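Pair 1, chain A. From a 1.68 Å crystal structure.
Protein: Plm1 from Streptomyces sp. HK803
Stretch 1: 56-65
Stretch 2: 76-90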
# COMPACT_ATOMS: atom_id res chain seq x y z
N ALA A 56 33.08 -0.81 8.45
CA ALA A 56 31.66 -0.84 8.81
C ALA A 56 31.19 0.54 9.28
O ALA A 56 31.58 1.01 10.35
CB ALA A 56 31.41 -1.90 9.90
N PRO A 57 30.32 1.22 8.49
CA PRO A 57 29.83 2.48 9.01
C PRO A 57 28.99 2.28 10.25
O PRO A 57 28.40 1.21 10.45
CB PRO A 57 28.98 3.05 7.86
CG PRO A 57 28.71 1.91 6.98
CD PRO A 57 29.86 0.97 7.12
N ASP A 58 28.93 3.32 11.08
CA ASP A 58 28.18 3.30 12.33
C ASP A 58 26.67 3.32 12.07
O ASP A 58 25.88 2.92 12.91
CB ASP A 58 28.59 4.49 13.21
CG ASP A 58 30.06 4.40 13.65
OD1 ASP A 58 30.46 3.29 14.04
OD2 ASP A 58 30.80 5.41 13.57
N GLY A 59 26.30 3.81 10.88
CA GLY A 59 24.91 3.84 10.46
C GLY A 59 24.80 4.13 8.97
O GLY A 59 25.77 4.54 8.34
N VAL A 60 23.61 3.91 8.41
CA VAL A 60 23.32 4.20 7.00
C VAL A 60 22.07 5.07 6.94
O VAL A 60 21.07 4.76 7.59
CB VAL A 60 23.12 2.91 6.17
CG1 VAL A 60 22.85 3.24 4.70
CG2 VAL A 60 24.37 1.98 6.30
N LEU A 61 22.14 6.19 6.22
CA LEU A 61 20.98 7.02 6.04
C LEU A 61 20.66 7.06 4.55
O LEU A 61 21.52 7.39 3.74
CB LEU A 61 21.18 8.44 6.59
CG LEU A 61 19.96 9.34 6.44
CD1 LEU A 61 18.78 8.80 7.27
CD2 LEU A 61 20.28 10.79 6.82
N VAL A 62 19.45 6.62 4.22
CA VAL A 62 18.99 6.53 2.85
C VAL A 62 17.90 7.55 2.61
O VAL A 62 16.88 7.56 3.28
CB VAL A 62 18.38 5.15 2.55
CG1 VAL A 62 17.96 5.07 1.09
CG2 VAL A 62 19.34 4.01 2.91
N GLY A 63 18.09 8.38 1.60
CA GLY A 63 17.08 9.33 1.20
C GLY A 63 16.38 8.80 -0.03
O GLY A 63 17.02 8.66 -1.08
N ALA A 64 15.09 8.49 0.09
CA ALA A 64 14.35 7.77 -0.94
C ALA A 64 13.07 8.50 -1.32
O ALA A 64 12.27 8.87 -0.47
CB ALA A 64 13.99 6.39 -0.45
N GLY A 65 12.87 8.70 -2.61
CA GLY A 65 11.62 9.22 -3.12
C GLY A 65 10.68 8.18 -3.70
O GLY A 65 9.50 8.48 -3.95
N GLU A 76 23.16 -2.03 -2.18
CA GLU A 76 24.51 -1.51 -1.94
C GLU A 76 25.12 -2.03 -0.66
O GLU A 76 26.31 -2.26 -0.60
CB GLU A 76 24.53 0.01 -1.86
CG GLU A 76 24.36 0.71 -3.15
CD GLU A 76 25.55 0.61 -4.09
OE1 GLU A 76 26.67 0.30 -3.68
OE2 GLU A 76 25.32 0.86 -5.27
N VAL A 77 24.30 -2.13 0.38
CA VAL A 77 24.81 -2.57 1.68
C VAL A 77 24.72 -4.08 1.92
O VAL A 77 25.12 -4.55 2.96
CB VAL A 77 24.20 -1.79 2.86
CG1 VAL A 77 24.52 -0.32 2.73
CG2 VAL A 77 22.73 -2.01 2.97
N ALA A 78 24.16 -4.80 0.97
CA ALA A 78 24.03 -6.23 1.13
C ALA A 78 25.38 -6.87 1.19
O ALA A 78 26.25 -6.58 0.38
CB ALA A 78 23.26 -6.79 -0.05
N GLY A 79 25.56 -7.77 2.13
CA GLY A 79 26.80 -8.50 2.21
C GLY A 79 27.94 -7.74 2.84
O GLY A 79 29.05 -8.23 2.87
N HIS A 80 27.66 -6.55 3.34
CA HIS A 80 28.67 -5.76 4.02
C HIS A 80 28.17 -5.38 5.39
O HIS A 80 27.02 -5.03 5.54
CB HIS A 80 29.00 -4.50 3.24
CG HIS A 80 29.44 -4.76 1.84
ND1 HIS A 80 30.59 -5.45 1.54
CD2 HIS A 80 28.89 -4.42 0.65
CE1 HIS A 80 30.73 -5.53 0.23
NE2 HIS A 80 29.71 -4.91 -0.33
N PRO A 81 29.02 -5.47 6.41
CA PRO A 81 28.59 -5.04 7.72
C PRO A 81 28.37 -3.53 7.79
O PRO A 81 29.20 -2.76 7.33
CB PRO A 81 29.75 -5.47 8.65
CG PRO A 81 30.47 -6.47 7.92
CD PRO A 81 30.32 -6.16 6.46
N THR A 82 27.22 -3.13 8.34
CA THR A 82 26.97 -1.74 8.66
C THR A 82 26.14 -1.67 9.91
O THR A 82 25.51 -2.64 10.32
CB THR A 82 26.17 -1.00 7.55
OG1 THR A 82 24.82 -1.48 7.55
CG2 THR A 82 26.79 -1.21 6.16
N GLY A 83 26.09 -0.49 10.51
CA GLY A 83 25.13 -0.23 11.55
C GLY A 83 23.72 -0.14 10.99
O GLY A 83 23.49 -0.46 9.81
N PRO A 84 22.78 0.32 11.82
CA PRO A 84 21.37 0.40 11.42
C PRO A 84 21.13 1.23 10.15
O PRO A 84 21.74 2.28 9.98
CB PRO A 84 20.70 1.08 12.62
CG PRO A 84 21.65 0.93 13.76
CD PRO A 84 23.01 0.88 13.17
N VAL A 85 20.23 0.74 9.31
CA VAL A 85 19.86 1.39 8.07
C VAL A 85 18.56 2.14 8.27
O VAL A 85 17.50 1.54 8.54
CB VAL A 85 19.66 0.36 6.96
CG1 VAL A 85 19.22 1.04 5.67
CG2 VAL A 85 20.96 -0.43 6.74
N TRP A 86 18.64 3.45 8.14
CA TRP A 86 17.51 4.33 8.31
C TRP A 86 17.17 4.95 6.98
O TRP A 86 18.09 5.29 6.21
CB TRP A 86 17.87 5.43 9.33
CG TRP A 86 17.81 4.96 10.74
CD1 TRP A 86 18.84 4.45 11.48
CD2 TRP A 86 16.65 4.95 11.58
NE1 TRP A 86 18.37 4.10 12.73
CE2 TRP A 86 17.04 4.39 12.81
CE3 TRP A 86 15.32 5.33 11.40
CZ2 TRP A 86 16.14 4.22 13.87
CZ3 TRP A 86 14.43 5.14 12.43
CH2 TRP A 86 14.84 4.61 13.66
N CYS A 87 15.88 5.10 6.70
CA CYS A 87 15.41 5.67 5.44
C CYS A 87 14.53 6.88 5.72
O CYS A 87 13.53 6.75 6.44
CB CYS A 87 14.65 4.62 4.64
SG CYS A 87 14.05 5.23 3.05
N VAL A 88 14.89 8.03 5.15
CA VAL A 88 14.07 9.24 5.29
C VAL A 88 13.31 9.56 4.00
O VAL A 88 13.84 9.43 2.90
CB VAL A 88 14.87 10.49 5.73
CG1 VAL A 88 15.30 10.35 7.17
CG2 VAL A 88 16.08 10.74 4.80
N THR A 89 12.06 9.94 4.17
CA THR A 89 11.16 10.28 3.09
C THR A 89 10.51 11.63 3.43
O THR A 89 10.76 12.18 4.50
CB THR A 89 10.04 9.25 2.97
OG1 THR A 89 9.31 9.16 4.21
CG2 THR A 89 10.63 7.89 2.64
N SER A 90 9.74 12.15 2.49
CA SER A 90 8.84 13.28 2.72
C SER A 90 7.53 13.05 1.95
O SER A 90 7.52 12.44 0.87
CB SER A 90 9.50 14.61 2.29
OG SER A 90 9.69 14.61 0.90
O HOH W 1 10.28 10.72 -0.11

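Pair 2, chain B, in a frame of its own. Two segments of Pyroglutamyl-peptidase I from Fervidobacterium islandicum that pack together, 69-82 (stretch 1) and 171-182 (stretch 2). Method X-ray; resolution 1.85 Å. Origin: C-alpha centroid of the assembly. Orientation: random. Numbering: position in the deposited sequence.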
# COMPACT_ATOMS: atom_id res chain seq x y z
N TYR B 69 -11.59 32.58 -17.73
CA TYR B 69 -10.23 33.12 -17.71
C TYR B 69 -9.57 32.94 -19.06
O TYR B 69 -8.86 33.84 -19.53
CB TYR B 69 -9.38 32.47 -16.63
CG TYR B 69 -8.17 33.32 -16.29
CD1 TYR B 69 -7.01 33.28 -17.06
CD2 TYR B 69 -8.21 34.19 -15.21
CE1 TYR B 69 -5.91 34.09 -16.75
CE2 TYR B 69 -7.13 35.00 -14.90
CZ TYR B 69 -5.99 34.95 -15.67
OH TYR B 69 -4.91 35.76 -15.34
N TYR B 70 -9.76 31.78 -19.70
CA TYR B 70 -9.18 31.60 -21.03
C TYR B 70 -9.74 32.63 -22.01
O TYR B 70 -9.00 33.10 -22.89
CB TYR B 70 -9.43 30.18 -21.56
CG TYR B 70 -8.45 29.11 -21.12
CD1 TYR B 70 -7.07 29.33 -21.10
CD2 TYR B 70 -8.92 27.86 -20.74
CE1 TYR B 70 -6.18 28.33 -20.69
CE2 TYR B 70 -8.04 26.86 -20.33
CZ TYR B 70 -6.69 27.09 -20.31
OH TYR B 70 -5.84 26.07 -19.90
N LYS B 71 -11.04 32.97 -21.92
CA LYS B 71 -11.48 34.04 -22.81
C LYS B 71 -10.90 35.40 -22.46
O LYS B 71 -10.61 36.18 -23.37
CB LYS B 71 -12.97 34.17 -23.04
CG LYS B 71 -12.87 34.57 -24.51
CD LYS B 71 -13.82 34.40 -25.61
CE LYS B 71 -15.29 34.56 -25.44
NZ LYS B 71 -15.62 34.58 -26.95
N THR B 72 -10.62 35.69 -21.21
CA THR B 72 -10.25 37.08 -20.94
C THR B 72 -8.74 37.33 -20.86
O THR B 72 -8.32 38.47 -20.65
CB THR B 72 -11.02 37.57 -19.70
OG1 THR B 72 -10.72 36.72 -18.59
CG2 THR B 72 -12.53 37.47 -20.02
N ASN B 73 -7.92 36.29 -21.03
CA ASN B 73 -6.46 36.42 -21.03
C ASN B 73 -5.87 35.44 -22.04
O ASN B 73 -6.48 34.42 -22.37
CB ASN B 73 -5.87 36.16 -19.64
CG ASN B 73 -6.64 36.87 -18.53
OD1 ASN B 73 -7.71 36.41 -18.10
ND2 ASN B 73 -6.09 37.98 -18.04
N ASN B 74 -4.67 35.75 -22.53
CA ASN B 74 -3.93 34.88 -23.44
C ASN B 74 -2.93 34.04 -22.65
O ASN B 74 -2.08 34.60 -21.95
CB ASN B 74 -3.20 35.67 -24.53
CG ASN B 74 -2.69 34.77 -25.65
OD1 ASN B 74 -3.06 33.59 -25.73
ND2 ASN B 74 -1.85 35.31 -26.52
N ILE B 75 -3.02 32.72 -22.79
CA ILE B 75 -2.24 31.77 -22.00
C ILE B 75 -1.51 30.83 -22.95
O ILE B 75 -2.13 30.19 -23.80
CB ILE B 75 -3.13 30.94 -21.05
CG1 ILE B 75 -3.89 31.83 -20.06
CG2 ILE B 75 -2.32 29.84 -20.34
CD1 ILE B 75 -2.99 32.74 -19.22
N ASP B 76 -0.19 30.71 -22.78
CA ASP B 76 0.58 29.72 -23.53
C ASP B 76 0.63 28.33 -22.88
O ASP B 76 0.59 27.32 -23.59
CB ASP B 76 2.01 30.20 -23.73
CG ASP B 76 2.09 31.50 -24.49
OD1 ASP B 76 2.93 32.35 -24.12
OD2 ASP B 76 1.28 31.69 -25.43
N ILE B 77 0.83 28.25 -21.56
CA ILE B 77 0.96 26.96 -20.86
C ILE B 77 0.10 26.99 -19.62
O ILE B 77 0.22 27.90 -18.79
CB ILE B 77 2.41 26.65 -20.46
CG1 ILE B 77 3.38 27.01 -21.58
CG2 ILE B 77 2.55 25.17 -20.06
CD1 ILE B 77 4.79 27.12 -21.11
N ALA B 78 -0.71 25.96 -19.45
CA ALA B 78 -1.50 25.79 -18.25
C ALA B 78 -0.78 24.78 -17.38
O ALA B 78 -0.43 23.69 -17.85
CB ALA B 78 -2.92 25.33 -18.58
N LEU B 79 -0.47 25.17 -16.15
CA LEU B 79 0.12 24.27 -15.16
C LEU B 79 -0.95 24.13 -14.09
O LEU B 79 -1.12 25.02 -13.25
CB LEU B 79 1.43 24.84 -14.61
CG LEU B 79 2.24 24.00 -13.61
CD1 LEU B 79 2.45 22.59 -14.15
CD2 LEU B 79 3.59 24.66 -13.29
N HIS B 80 -1.70 23.03 -14.15
CA HIS B 80 -2.79 22.81 -13.23
C HIS B 80 -2.28 22.02 -12.02
O HIS B 80 -1.67 20.96 -12.19
CB HIS B 80 -3.93 22.03 -13.89
CG HIS B 80 -4.58 22.75 -15.02
ND1 HIS B 80 -5.21 23.97 -14.88
CD2 HIS B 80 -4.71 22.40 -16.33
CE1 HIS B 80 -5.70 24.34 -16.05
NE2 HIS B 80 -5.41 23.41 -16.94
N LEU B 81 -2.56 22.53 -10.83
CA LEU B 81 -2.22 21.85 -9.59
C LEU B 81 -3.46 21.31 -8.92
O LEU B 81 -4.52 21.94 -8.95
CB LEU B 81 -1.49 22.78 -8.61
CG LEU B 81 -0.27 23.54 -9.11
CD1 LEU B 81 0.34 24.37 -7.96
CD2 LEU B 81 0.78 22.61 -9.76
N GLY B 82 -3.33 20.15 -8.29
CA GLY B 82 -4.44 19.58 -7.56
C GLY B 82 -3.95 18.70 -6.43
O GLY B 82 -2.79 18.26 -6.42
N GLY B 171 -5.73 25.75 -30.24
CA GLY B 171 -4.36 26.19 -30.12
C GLY B 171 -4.07 26.95 -28.85
O GLY B 171 -2.92 27.34 -28.63
N THR B 172 -5.07 27.18 -28.02
CA THR B 172 -4.88 27.88 -26.75
C THR B 172 -5.50 27.06 -25.65
O THR B 172 -6.71 26.72 -25.71
CB THR B 172 -5.48 29.29 -26.79
OG1 THR B 172 -4.66 30.13 -27.61
CG2 THR B 172 -5.52 29.90 -25.39
N PRO B 173 -4.73 26.69 -24.60
CA PRO B 173 -3.29 26.98 -24.45
C PRO B 173 -2.40 26.17 -25.43
O PRO B 173 -2.99 25.26 -25.99
CB PRO B 173 -3.02 26.58 -22.99
CG PRO B 173 -4.03 25.49 -22.70
CD PRO B 173 -5.27 25.89 -23.47
N LYS B 174 -1.12 26.46 -25.68
CA LYS B 174 -0.30 25.57 -26.48
C LYS B 174 0.00 24.25 -25.76
O LYS B 174 0.17 23.20 -26.40
CB LYS B 174 0.94 26.35 -26.88
CG LYS B 174 0.73 27.17 -28.15
CD LYS B 174 -0.41 28.11 -28.26
CE LYS B 174 -0.40 28.30 -29.77
NZ LYS B 174 -1.70 28.57 -30.27
N HIS B 175 0.13 24.31 -24.43
CA HIS B 175 0.49 23.13 -23.66
C HIS B 175 -0.31 23.12 -22.37
O HIS B 175 -0.73 24.16 -21.85
CB HIS B 175 1.99 23.10 -23.34
CG HIS B 175 2.86 22.60 -24.46
ND1 HIS B 175 2.80 21.30 -24.92
CD2 HIS B 175 3.87 23.19 -25.14
CE1 HIS B 175 3.71 21.13 -25.87
NE2 HIS B 175 4.38 22.26 -26.02
N ALA B 176 -0.51 21.92 -21.84
CA ALA B 176 -1.08 21.80 -20.51
C ALA B 176 -0.41 20.63 -19.81
O ALA B 176 -0.08 19.63 -20.45
CB ALA B 176 -2.58 21.62 -20.56
N LEU B 177 -0.19 20.80 -18.51
CA LEU B 177 0.33 19.74 -17.64
C LEU B 177 -0.43 19.81 -16.32
O LEU B 177 -0.71 20.90 -15.81
CB LEU B 177 1.84 19.90 -17.40
CG LEU B 177 2.56 18.92 -16.46
CD1 LEU B 177 2.49 17.46 -16.98
CD2 LEU B 177 3.99 19.33 -16.23
N PHE B 178 -0.79 18.64 -15.77
CA PHE B 178 -1.44 18.59 -14.46
C PHE B 178 -0.47 17.96 -13.46
O PHE B 178 0.14 16.92 -13.75
CB PHE B 178 -2.75 17.80 -14.49
CG PHE B 178 -3.60 18.06 -13.29
CD1 PHE B 178 -3.28 17.51 -12.05
CD2 PHE B 178 -4.67 18.93 -13.37
CE1 PHE B 178 -4.02 17.80 -10.92
CE2 PHE B 178 -5.42 19.22 -12.25
CZ PHE B 178 -5.10 18.67 -11.02
N VAL B 179 -0.33 18.58 -12.30
CA VAL B 179 0.57 18.11 -11.24
C VAL B 179 -0.28 17.82 -10.02
O VAL B 179 -0.92 18.74 -9.47
CB VAL B 179 1.69 19.11 -10.93
CG1 VAL B 179 2.63 18.54 -9.86
CG2 VAL B 179 2.49 19.44 -12.19
N HIS B 180 -0.42 16.55 -9.67
CA HIS B 180 -1.04 16.15 -8.42
C HIS B 180 -0.04 16.24 -7.27
O HIS B 180 1.15 15.94 -7.42
CB HIS B 180 -1.62 14.75 -8.51
CG HIS B 180 -3.08 14.73 -8.84
ND1 HIS B 180 -3.62 13.92 -9.82
CD2 HIS B 180 -4.12 15.46 -8.35
CE1 HIS B 180 -4.92 14.12 -9.89
NE2 HIS B 180 -5.25 15.06 -9.02
N LEU B 181 -0.56 16.58 -6.09
CA LEU B 181 0.24 16.92 -4.93
C LEU B 181 -0.17 16.08 -3.72
O LEU B 181 -1.36 15.81 -3.50
CB LEU B 181 0.07 18.41 -4.56
CG LEU B 181 0.38 19.40 -5.67
CD1 LEU B 181 -0.22 20.78 -5.29
CD2 LEU B 181 1.89 19.48 -5.89
N PRO B 182 0.82 15.69 -2.90
CA PRO B 182 0.50 15.00 -1.64
C PRO B 182 -0.31 15.88 -0.71
O PRO B 182 -0.34 17.11 -0.84
CB PRO B 182 1.89 14.72 -1.03
CG PRO B 182 2.86 14.72 -2.20
CD PRO B 182 2.27 15.76 -3.17

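Both pairs consist of two parallel strands laid side by side, and the backbones agree closely: N, CA and C of 14 central residues superpose with an RMSD of 0.8 Å. In pair 1 the strand axes approach to 4.6 Å with 24° between their N-to-C directions; in pair 2 the values are 4.7 Å and 8°, so the second pair is the less twisted. On the first strand A:Gly59, A:Val60, A:Leu61, A:Val62 and A:Gly63 fall within 0.5 Å (CA to CA) of B:Ile77, B:Ala78, B:Leu79, B:His80 and B:Leu81, and on the second A:Trp86 matches B:Leu177 equally well at 0.5 Å.

The hydrogen bonds show that the register is the same. In pair 1, A:Val60 N donates to A:Pro84 O (2.9 Å), and A:Trp86 N returns to A:Val60 O (2.8 Å). A:Val62 repeats the pattern, its N reaching A:Trp86 O and its O receiving A:Val88 N, both at 2.8 Å. The superposed atoms in pair 2 do likewise: B:Ala78 N to B:His175 O and B:Leu177 N to B:Ala78 O, both 3.0 Å, then B:His80 N to B:Leu177 O (2.9 Å) and B:Val179 N to B:His80 O (2.7 Å). One residue of the first strand thus straddles two of the second, as parallel pairing requires.

The entry to the ladder differs. In pair 1, A:Gly83 N donates to A:Pro57 O at 2.9 Å, and its CA lies 3.5 Å from A:Asp58 O; an ideal CB on this glycine would sit 2.0 Å from A:Asp58 O, a clash. B:Lys174 matches A:Gly83, but the CA atoms are 1.6 Å apart, and its N makes a weak bond to B:Asp76 O (2.8 Å), which also accepts from B:His175 N at 3.2 Å.

On the face carrying A:Val60 and A:Val62, branched side chains fill the space: A:Val60 CB is 4.0 Å from A:Val85 CG2, and A:Val62 CG2 is 4.1 Å from A:Val85 CG1. A:Val60 CG2 also reaches A:Thr82 CB at 3.7 Å. Pair 2 puts alanines at the A:Val60 and A:Val85 positions, with B:Ala78 CB and B:Ala176 CB 4.2 Å apart, and B:Pro173, matching A:Thr82, brings its CG to 4.3 Å from B:Ala78 CB. Farther along, rings replace A:Val62 and A:Cys87: B:His80 CB lies 3.2 Å from B:Phe178 CD2. The phenylalanine also reaches B:Gly82, with CZ 3.6 Å from B:Gly82 N; an ideal CB there would clash with CZ at 2.5 Å. At the corresponding position, A:Ala64 CB instead packs 3.7 Å from A:Cys87 SG.

On the opposite face one leucine-valine contact recurs. A:Leu61 and B:Leu79 share the t, p rotamer, and each sends CD1 to a valine: 3.8 Å to A:Val88 CG1 and 3.7 Å to B:Val179 CG2. Where A:Gly63 offers no side chain, B:Leu81 supplies one, its CD2 3.8 Å from B:Val179 CB.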